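Local coordinates for protein beta-galactosidase (Bacillus circulans subsp. alkalophilus, PDB 3TTY) that hydrolyses terminal beta-galactosyl residues from beta-galactosides, holding galactose in a pocket at the mouth of a TIM barrel, at residues 144-149 with 250-255; 302-307 with 341-346. One frame throughout, in Å; residues are numbered along the deposited sequence.

In the fold
From the N terminus the chain lays down three barrel strands, 10-14, 39-42 and 75-79, before it reaches contact 1, which sets the fourth strand beside the fifth and closes a loop of 100 residues, about half of them helical, that includes three of the four zinc-binding cysteines. Contact 2 opens only after contact 1 has closed. It pairs the seventh strand with the eighth across 33 residues containing helix 326-336. The two loops therefore follow in series and neither nest nor cross. They still meet inside the barrel, their centres about 10 Å apart, where Met-144 and His-146 pack on Met-304 and Met-306, and both reach the same galactose.

Contact 1: 144-149 with 250-255; sequences MWHVSN and TTNLMG. With GLA (alpha-D-galactopyranose), chain H.
The His-146 ring and the Asn-252 side-chain amide meet obliquely, their planes 60° apart, with NE2 of His-146 3.6 Å from ND2 of Asn-252. At the edge of the ring, in its plane, lie Ser-148 O and Asn-149 OD1. The amide planes of Asn-149 and Asn-252 stand 49° apart, and ND2 of Asn-252 donates to OD1 of Asn-149 over 2.8 Å from above the carbonyl plane. CB of Asn-252 points toward 144-149, and chi1 of 52° sets CG between the backbone N and the carbonyl carbon; OD1 of the same residue accepts from the backbone N of Glu-150. Asparagine suits both places, since each amide offers a donor and an acceptor: ND2 of Asn-149 bonds to galactose O2 at 3.1 Å and to His-112. An alanine in place of Asn-149 would probably leave the sugar's O2 without this donor and Asn-252 ND2 without its acceptor OD1.

Behind this polar tip the backbones pair as parallel strands. Thr-250 N donates to Trp-145 O and Thr-250 O accepts from Val-147 N, each at 2.9 Å. Next along the chain, the hydroxyl OG1 of Thr-251 donates to Val-147 O, at 2.8 Å, a side-chain donor for a backbone carbonyl. Thr-250 turns its methyl CG2 to Met-144 SD, 3.8 Å away, while its OG1 bonds to Val-271 O.

Met-144 and His-146 face the barrel interior, touching Cys-77 of strand 75-79 and the methionines of strand 303-307, whereas Trp-145 and Val-147 pack outward on Leu-240 of helix 215-243.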
ATOM      1  N   MET A 144     -29.949   9.335 -31.187  1.00 22.72           N
ATOM      2  CA  MET A 144     -29.585   8.435 -30.093  1.00 23.95           C
ATOM      3  C   MET A 144     -29.712   9.147 -28.750  1.00 21.62           C
ATOM      4  O   MET A 144     -29.349  10.316 -28.639  1.00 22.77           O
ATOM      5  CB  MET A 144     -28.155   7.931 -30.296  1.00 19.00           C
ATOM      6  CG  MET A 144     -27.652   6.942 -29.253  1.00 17.34           C
ATOM      7  SD  MET A 144     -28.457   5.310 -29.277  1.00 22.17           S
ATOM      8  CE  MET A 144     -28.187   4.789 -30.965  1.00 24.12           C
ATOM      9  N   TRP A 145     -30.250   8.451 -27.747  1.00 19.71           N
ATOM     10  CA  TRP A 145     -30.241   8.942 -26.366  1.00 21.50           C
ATOM     11  C   TRP A 145     -29.075   8.312 -25.612  1.00 19.61           C
ATOM     12  O   TRP A 145     -28.832   7.112 -25.712  1.00 18.06           O
ATOM     13  CB  TRP A 145     -31.547   8.620 -25.620  1.00 19.50           C
ATOM     14  CG  TRP A 145     -32.734   9.459 -26.007  1.00 20.95           C
ATOM     15  CD1 TRP A 145     -33.778   9.075 -26.793  1.00 19.53           C
ATOM     16  CD2 TRP A 145     -33.007  10.815 -25.618  1.00 19.25           C
ATOM     17  NE1 TRP A 145     -34.675  10.102 -26.924  1.00 20.73           N
ATOM     18  CE2 TRP A 145     -34.227  11.182 -26.213  1.00 19.66           C
ATOM     19  CE3 TRP A 145     -32.333  11.753 -24.833  1.00 16.18           C
ATOM     20  CZ2 TRP A 145     -34.790  12.442 -26.048  1.00 21.23           C
ATOM     21  CZ3 TRP A 145     -32.890  13.004 -24.674  1.00 20.63           C
ATOM     22  CH2 TRP A 145     -34.104  13.340 -25.276  1.00 22.13           C
ATOM     23  N   HIS A 146     -28.381   9.137 -24.837  1.00 17.50           N
ATOM     24  CA  HIS A 146     -27.205   8.738 -24.079  1.00 15.93           C
ATOM     25  C   HIS A 146     -27.563   8.918 -22.596  1.00 18.82           C
ATOM     26  O   HIS A 146     -27.375   9.996 -22.013  1.00 18.36           O
ATOM     27  CB  HIS A 146     -26.026   9.618 -24.546  1.00 15.06           C
ATOM     28  CG  HIS A 146     -24.743   9.440 -23.787  1.00 16.50           C
ATOM     29  ND1 HIS A 146     -24.676   9.433 -22.409  1.00 16.59           N
ATOM     30  CD2 HIS A 146     -23.465   9.358 -24.226  1.00 19.92           C
ATOM     31  CE1 HIS A 146     -23.412   9.325 -22.034  1.00 16.83           C
ATOM     32  NE2 HIS A 146     -22.655   9.277 -23.114  1.00 18.01           N
ATOM     33  N   VAL A 147     -28.108   7.857 -22.002  1.00 15.96           N
ATOM     34  CA  VAL A 147     -28.595   7.902 -20.619  1.00 18.64           C
ATOM     35  C   VAL A 147     -27.456   7.987 -19.625  1.00 18.93           C
ATOM     36  O   VAL A 147     -26.547   7.140 -19.633  1.00 17.93           O
ATOM     37  CB  VAL A 147     -29.438   6.664 -20.268  1.00 17.29           C
ATOM     38  CG1 VAL A 147     -29.723   6.619 -18.762  1.00 15.89           C
ATOM     39  CG2 VAL A 147     -30.726   6.653 -21.083  1.00 16.16           C
ATOM     40  N   SER A 148     -27.496   9.012 -18.773  1.00 16.41           N
ATOM     41  CA  SER A 148     -26.480   9.167 -17.739  1.00 16.87           C
ATOM     42  C   SER A 148     -25.084   9.157 -18.390  1.00 17.47           C
ATOM     43  O   SER A 148     -24.905   9.676 -19.492  1.00 17.77           O
ATOM     44  CB  SER A 148     -26.618   8.038 -16.704  1.00 17.61           C
ATOM     45  OG  SER A 148     -25.872   8.297 -15.526  1.00 18.84           O
ATOM     46  N   ASN A 149     -24.111   8.579 -17.695  1.00 18.10           N
ATOM     47  CA  ASN A 149     -22.767   8.392 -18.212  1.00 15.30           C
ATOM     48  C   ASN A 149     -22.023   7.395 -17.330  1.00 16.21           C
ATOM     49  O   ASN A 149     -22.002   7.542 -16.104  1.00 16.24           O
ATOM     50  CB  ASN A 149     -21.995   9.710 -18.252  1.00 11.84           C
ATOM     51  CG  ASN A 149     -20.705   9.594 -19.049  1.00 16.00           C
ATOM     52  OD1 ASN A 149     -20.732   9.381 -20.258  1.00 15.17           O
ATOM     53  ND2 ASN A 149     -19.571   9.719 -18.373  1.00 18.55           N
ATOM     54  N   THR A 250     -29.240   4.255 -25.406  1.00 15.07           N
ATOM     55  CA  THR A 250     -28.089   3.513 -24.917  1.00 15.47           C
ATOM     56  C   THR A 250     -27.530   4.172 -23.667  1.00 16.02           C
ATOM     57  O   THR A 250     -27.982   5.249 -23.249  1.00 16.32           O
ATOM     58  CB  THR A 250     -26.979   3.421 -25.983  1.00 17.98           C
ATOM     59  OG1 THR A 250     -25.976   2.500 -25.560  1.00 16.15           O
ATOM     60  CG2 THR A 250     -26.332   4.787 -26.224  1.00 16.51           C
ATOM     61  N   THR A 251     -26.553   3.510 -23.065  1.00 15.72           N
ATOM     62  CA  THR A 251     -25.698   4.144 -22.073  1.00 17.42           C
ATOM     63  C   THR A 251     -24.293   3.612 -22.333  1.00 13.38           C
ATOM     64  O   THR A 251     -24.145   2.584 -22.986  1.00 13.69           O
ATOM     65  CB  THR A 251     -26.184   3.902 -20.610  1.00 15.45           C
ATOM     66  OG1 THR A 251     -25.356   4.646 -19.713  1.00 18.47           O
ATOM     67  CG2 THR A 251     -26.141   2.398 -20.244  1.00 14.87           C
ATOM     68  N   ASN A 252     -23.259   4.318 -21.891  1.00 14.34           N
ATOM     69  CA  ASN A 252     -21.907   3.935 -22.305  1.00 15.33           C
ATOM     70  C   ASN A 252     -21.183   3.018 -21.313  1.00 18.56           C
ATOM     71  O   ASN A 252     -20.987   3.376 -20.143  1.00 16.67           O
ATOM     72  CB  ASN A 252     -21.052   5.154 -22.707  1.00 16.77           C
ATOM     73  CG  ASN A 252     -21.043   6.255 -21.654  1.00 17.46           C
ATOM     74  OD1 ASN A 252     -21.896   6.295 -20.774  1.00 19.23           O
ATOM     75  ND2 ASN A 252     -20.085   7.167 -21.759  1.00 15.17           N
ATOM     76  N   LEU A 253     -20.796   1.838 -21.797  1.00 14.05           N
ATOM     77  CA  LEU A 253     -20.230   0.788 -20.947  1.00 18.40           C
ATOM     78  C   LEU A 253     -18.706   0.762 -21.024  1.00 18.69           C
ATOM     79  O   LEU A 253     -18.101   1.438 -21.867  1.00 19.87           O
ATOM     80  CB  LEU A 253     -20.784  -0.591 -21.337  1.00 17.22           C
ATOM     81  CG  LEU A 253     -22.282  -0.664 -21.640  1.00 18.35           C
ATOM     82  CD1 LEU A 253     -22.697  -2.098 -21.909  1.00 18.27           C
ATOM     83  CD2 LEU A 253     -23.106  -0.068 -20.519  1.00 18.01           C
ATOM     84  N   MET A 254     -18.091  -0.048 -20.168  1.00 16.22           N
ATOM     85  CA  MET A 254     -16.644   0.034 -19.982  1.00 22.17           C
ATOM     86  C   MET A 254     -15.927  -1.288 -20.233  1.00 20.29           C
ATOM     87  O   MET A 254     -14.939  -1.599 -19.578  1.00 20.68           O
ATOM     88  CB  MET A 254     -16.314   0.601 -18.598  1.00 16.37           C
ATOM     89  CG  MET A 254     -16.797   2.042 -18.436  1.00 17.46           C
ATOM     90  SD  MET A 254     -16.644   2.726 -16.774  1.00 22.85           S
ATOM     91  CE  MET A 254     -18.022   1.923 -15.966  1.00 19.90           C
ATOM     92  N   GLY A 255     -16.432  -2.057 -21.193  1.00 14.31           N
ATOM     93  CA  GLY A 255     -15.767  -3.277 -21.607  1.00 18.19           C
ATOM     94  C   GLY A 255     -15.717  -4.313 -20.503  1.00 20.15           C
ATOM     95  O   GLY A 255     -16.757  -4.729 -19.978  1.00 16.26           O
TER
HETATM   96  C1  GLA H 677     -14.826   8.078 -19.712  1.00 24.02           C
HETATM   97  C2  GLA H 677     -15.957   9.125 -19.554  1.00 19.21           C
HETATM   98  C3  GLA H 677     -15.668  10.439 -20.300  1.00 19.40           C
HETATM   99  C4  GLA H 677     -14.253  10.871 -19.946  1.00 19.50           C
HETATM  100  C5  GLA H 677     -13.279   9.728 -20.247  1.00 21.87           C
HETATM  101  C6  GLA H 677     -11.855  10.214 -19.956  1.00 18.83           C
HETATM  102  O1  GLA H 677     -14.709   7.483 -21.017  1.00 25.40           O
HETATM  103  O2  GLA H 677     -17.189   8.594 -20.017  1.00 19.74           O
HETATM  104  O3  GLA H 677     -16.575  11.487 -19.913  1.00 16.09           O
HETATM  105  O4  GLA H 677     -14.253  11.139 -18.550  1.00 18.67           O
HETATM  106  O5  GLA H 677     -13.561   8.629 -19.374  1.00 21.74           O
HETATM  107  O6  GLA H 677     -10.900   9.343 -20.576  1.00 19.98           O

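Contact 2: 302-307 with 341-346; sequences PFMLME and TVMFFQ. With GLA (alpha-D-galactopyranose), chain H.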
ATOM      1  N   PRO A 302     -24.083  -5.154 -33.948  1.00 25.82           N
ATOM      2  CA  PRO A 302     -23.008  -4.157 -33.963  1.00 24.57           C
ATOM      3  C   PRO A 302     -23.212  -3.131 -32.844  1.00 21.84           C
ATOM      4  O   PRO A 302     -24.342  -2.929 -32.403  1.00 19.88           O
ATOM      5  CB  PRO A 302     -23.154  -3.509 -35.348  1.00 23.99           C
ATOM      6  CG  PRO A 302     -23.808  -4.577 -36.183  1.00 25.16           C
ATOM      7  CD  PRO A 302     -24.757  -5.277 -35.254  1.00 21.75           C
ATOM      8  N   PHE A 303     -22.139  -2.498 -32.384  1.00 18.72           N
ATOM      9  CA  PHE A 303     -22.254  -1.547 -31.280  1.00 19.99           C
ATOM     10  C   PHE A 303     -21.726  -0.158 -31.653  1.00 20.66           C
ATOM     11  O   PHE A 303     -21.161   0.034 -32.726  1.00 20.64           O
ATOM     12  CB  PHE A 303     -21.472  -2.073 -30.083  1.00 17.91           C
ATOM     13  CG  PHE A 303     -20.033  -2.333 -30.395  1.00 19.41           C
ATOM     14  CD1 PHE A 303     -19.097  -1.318 -30.288  1.00 17.26           C
ATOM     15  CD2 PHE A 303     -19.623  -3.580 -30.840  1.00 17.67           C
ATOM     16  CE1 PHE A 303     -17.772  -1.549 -30.597  1.00 16.62           C
ATOM     17  CE2 PHE A 303     -18.305  -3.816 -31.160  1.00 15.08           C
ATOM     18  CZ  PHE A 303     -17.375  -2.805 -31.027  1.00 20.25           C
ATOM     19  N   MET A 304     -21.913   0.802 -30.753  1.00 19.38           N
ATOM     20  CA  MET A 304     -21.280   2.110 -30.878  1.00 18.71           C
ATOM     21  C   MET A 304     -19.958   2.117 -30.126  1.00 19.32           C
ATOM     22  O   MET A 304     -19.888   1.652 -28.989  1.00 18.97           O
ATOM     23  CB  MET A 304     -22.171   3.215 -30.290  1.00 17.35           C
ATOM     24  CG  MET A 304     -23.547   3.340 -30.911  1.00 15.23           C
ATOM     25  SD  MET A 304     -24.562   4.611 -30.124  1.00 20.98           S
ATOM     26  CE  MET A 304     -23.614   6.112 -30.452  1.00 17.78           C
ATOM     27  N   LEU A 305     -18.908   2.625 -30.767  1.00 19.54           N
ATOM     28  CA  LEU A 305     -17.735   3.103 -30.050  1.00 17.14           C
ATOM     29  C   LEU A 305     -18.179   4.506 -29.669  1.00 21.78           C
ATOM     30  O   LEU A 305     -18.286   5.393 -30.534  1.00 17.68           O
ATOM     31  CB  LEU A 305     -16.519   3.187 -30.977  1.00 18.56           C
ATOM     32  CG  LEU A 305     -15.070   2.997 -30.504  1.00 22.11           C
ATOM     33  CD1 LEU A 305     -14.125   4.054 -31.112  1.00 17.63           C
ATOM     34  CD2 LEU A 305     -14.931   2.937 -28.995  1.00 19.99           C
ATOM     35  N   MET A 306     -18.500   4.700 -28.394  1.00 19.86           N
ATOM     36  CA  MET A 306     -18.973   6.002 -27.941  1.00 21.73           C
ATOM     37  C   MET A 306     -17.780   6.901 -27.672  1.00 21.39           C
ATOM     38  O   MET A 306     -17.838   8.099 -27.927  1.00 20.97           O
ATOM     39  CB  MET A 306     -19.847   5.867 -26.689  1.00 19.95           C
ATOM     40  CG  MET A 306     -20.437   7.175 -26.167  1.00 18.59           C
ATOM     41  SD  MET A 306     -21.737   7.852 -27.215  1.00 21.60           S
ATOM     42  CE  MET A 306     -22.995   6.570 -27.096  1.00 19.73           C
ATOM     43  N   GLU A 307     -16.698   6.323 -27.155  1.00 20.85           N
ATOM     44  CA  GLU A 307     -15.487   7.102 -26.903  1.00 21.08           C
ATOM     45  C   GLU A 307     -14.176   6.359 -27.129  1.00 21.09           C
ATOM     46  O   GLU A 307     -14.108   5.124 -27.119  1.00 23.10           O
ATOM     47  CB  GLU A 307     -15.449   7.646 -25.474  1.00 19.70           C
ATOM     48  CG  GLU A 307     -16.694   8.322 -24.966  1.00 20.71           C
ATOM     49  CD  GLU A 307     -16.583   8.552 -23.476  1.00 21.04           C
ATOM     50  OE1 GLU A 307     -15.434   8.693 -23.018  1.00 20.97           O
ATOM     51  OE2 GLU A 307     -17.618   8.580 -22.763  1.00 21.43           O
ATOM     52  N   THR A 341     -19.909   2.958 -35.309  1.00 17.78           N
ATOM     53  CA  THR A 341     -19.591   4.363 -35.135  1.00 20.54           C
ATOM     54  C   THR A 341     -18.150   4.445 -34.661  1.00 18.51           C
ATOM     55  O   THR A 341     -17.636   3.497 -34.056  1.00 20.35           O
ATOM     56  CB  THR A 341     -20.487   5.043 -34.070  1.00 19.70           C
ATOM     57  OG1 THR A 341     -20.116   4.577 -32.774  1.00 20.36           O
ATOM     58  CG2 THR A 341     -21.946   4.749 -34.303  1.00 18.94           C
ATOM     59  N   VAL A 342     -17.483   5.553 -34.951  1.00 16.22           N
ATOM     60  CA  VAL A 342     -16.267   5.885 -34.215  1.00 17.82           C
ATOM     61  C   VAL A 342     -16.342   7.304 -33.656  1.00 19.74           C
ATOM     62  O   VAL A 342     -16.368   8.293 -34.392  1.00 18.52           O
ATOM     63  CB  VAL A 342     -14.934   5.587 -34.986  1.00 20.40           C
ATOM     64  CG1 VAL A 342     -15.174   4.739 -36.220  1.00 15.20           C
ATOM     65  CG2 VAL A 342     -14.189   6.846 -35.301  1.00 22.89           C
ATOM     66  N   MET A 343     -16.408   7.384 -32.334  1.00 19.41           N
ATOM     67  CA  MET A 343     -16.619   8.649 -31.660  1.00 18.78           C
ATOM     68  C   MET A 343     -15.600   8.841 -30.541  1.00 21.93           C
ATOM     69  O   MET A 343     -15.069   7.868 -29.993  1.00 22.60           O
ATOM     70  CB  MET A 343     -18.054   8.723 -31.164  1.00 17.61           C
ATOM     71  CG  MET A 343     -19.038   8.623 -32.310  1.00 15.63           C
ATOM     72  SD  MET A 343     -20.727   8.164 -31.888  1.00 20.47           S
ATOM     73  CE  MET A 343     -21.226   9.469 -30.755  1.00 17.19           C
ATOM     74  N   PHE A 344     -15.316  10.102 -30.232  1.00 18.41           N
ATOM     75  CA  PHE A 344     -14.230  10.470 -29.329  1.00 21.20           C
ATOM     76  C   PHE A 344     -14.742  11.061 -28.029  1.00 20.75           C
ATOM     77  O   PHE A 344     -15.829  11.657 -27.982  1.00 15.73           O
ATOM     78  CB  PHE A 344     -13.357  11.583 -29.960  1.00 22.26           C
ATOM     79  CG  PHE A 344     -12.635  11.180 -31.218  1.00 22.71           C
ATOM     80  CD1 PHE A 344     -11.562  10.294 -31.168  1.00 19.43           C
ATOM     81  CD2 PHE A 344     -13.007  11.720 -32.447  1.00 25.72           C
ATOM     82  CE1 PHE A 344     -10.884   9.923 -32.319  1.00 22.09           C
ATOM     83  CE2 PHE A 344     -12.336  11.357 -33.615  1.00 25.29           C
ATOM     84  CZ  PHE A 344     -11.271  10.456 -33.550  1.00 25.05           C
ATOM     85  N   PHE A 345     -13.931  10.938 -26.982  1.00 19.08           N
ATOM     86  CA  PHE A 345     -13.886  11.997 -25.984  1.00 16.61           C
ATOM     87  C   PHE A 345     -12.564  12.737 -26.205  1.00 18.35           C
ATOM     88  O   PHE A 345     -11.516  12.093 -26.253  1.00 18.39           O
ATOM     89  CB  PHE A 345     -13.942  11.462 -24.549  1.00 17.26           C
ATOM     90  CG  PHE A 345     -14.023  12.552 -23.510  1.00 18.08           C
ATOM     91  CD1 PHE A 345     -15.255  13.012 -23.057  1.00 18.05           C
ATOM     92  CD2 PHE A 345     -12.872  13.145 -23.016  1.00 19.13           C
ATOM     93  CE1 PHE A 345     -15.342  14.035 -22.115  1.00 16.80           C
ATOM     94  CE2 PHE A 345     -12.944  14.171 -22.071  1.00 16.50           C
ATOM     95  CZ  PHE A 345     -14.183  14.614 -21.622  1.00 19.53           C
ATOM     96  N   GLN A 346     -12.587  14.057 -26.395  1.00 17.89           N
ATOM     97  CA  GLN A 346     -13.776  14.840 -26.702  1.00 18.15           C
ATOM     98  C   GLN A 346     -13.421  15.730 -27.899  1.00 22.00           C
ATOM     99  O   GLN A 346     -12.288  15.704 -28.375  1.00 20.58           O
ATOM    100  CB  GLN A 346     -14.216  15.688 -25.504  1.00 18.91           C
ATOM    101  CG  GLN A 346     -13.119  16.577 -24.902  1.00 15.16           C
ATOM    102  CD  GLN A 346     -13.645  17.478 -23.780  1.00 18.25           C
ATOM    103  OE1 GLN A 346     -14.740  18.020 -23.880  1.00 18.88           O
ATOM    104  NE2 GLN A 346     -12.858  17.633 -22.705  1.00 17.05           N
TER
HETATM  105  C1  GLA H 677     -14.826   8.078 -19.712  1.00 24.02           C
HETATM  106  C2  GLA H 677     -15.957   9.125 -19.554  1.00 19.21           C
HETATM  107  C3  GLA H 677     -15.668  10.439 -20.300  1.00 19.40           C
HETATM  108  C4  GLA H 677     -14.253  10.871 -19.946  1.00 19.50           C
HETATM  109  C5  GLA H 677     -13.279   9.728 -20.247  1.00 21.87           C
HETATM  110  C6  GLA H 677     -11.855  10.214 -19.956  1.00 18.83           C
HETATM  111  O1  GLA H 677     -14.709   7.483 -21.017  1.00 25.40           O
HETATM  112  O2  GLA H 677     -17.189   8.594 -20.017  1.00 19.74           O
HETATM  113  O3  GLA H 677     -16.575  11.487 -19.913  1.00 16.09           O
HETATM  114  O4  GLA H 677     -14.253  11.139 -18.550  1.00 18.67           O
HETATM  115  O5  GLA H 677     -13.561   8.629 -19.374  1.00 21.74           O
HETATM  116  O6  GLA H 677     -10.900   9.343 -20.576  1.00 19.98           O
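CG of Glu-307 is anti to the carbonyl carbon (chi1 -48°), CG of Phe-345 is anti to the backbone N (chi1 -175°), and the two side chains lie side by side, pointing the same way. The carboxylate and the ring planes stand 39° apart, and Glu-307 OE1 lies 3.5 Å from Phe-345 CB. A glutamate suits the place because its two oxygens can accept from two neighbouring hydroxyls: O2 of galactose donates to OE2 of Glu-307 at 2.8 Å, and O1 to OE1 over a distance so short that its exact value is doubtful. Tyr-277 OH also bonds to OE1 and Asn-252 ND2 weakly to OE2, giving each oxygen a protein partner besides the sugar. Galactose C4 sits over the centre of one face of the Phe-345 ring, a flat apolar platform of the kind sugars often stack on. The opposite face is covered by CB of Gln-346, which follows a cis peptide bond.

These groups crown the seventh and eighth strands of the TIM barrel, joined through helix 326-336 as a beta-alpha-beta unit and running almost parallel. Leu-305 O receives the hydroxyl OG1 of Thr-341 at 3.0 Å, from above the carbonyl plane, and a weak bond from Met-343 N at 3.3 Å; the threonine thus supplies a donor where the backbone bond is poor. A CA-H...O contact brings CA of Glu-307 to 3.2 Å from Met-343 O.

Flexible, unbranched methionines suit the interior. Met-306 and Met-343 lie alongside each other, SD of Met-306 3.9 Å from CE of Met-343, and CE of Met-304 reaches SD of Met-343 at 3.8 Å. On the other face of the sheet Leu-305 CD1 rests 4.2 Å from Val-342 CB, and Val-342 in turn touches Tyr-11 of strand 10-14.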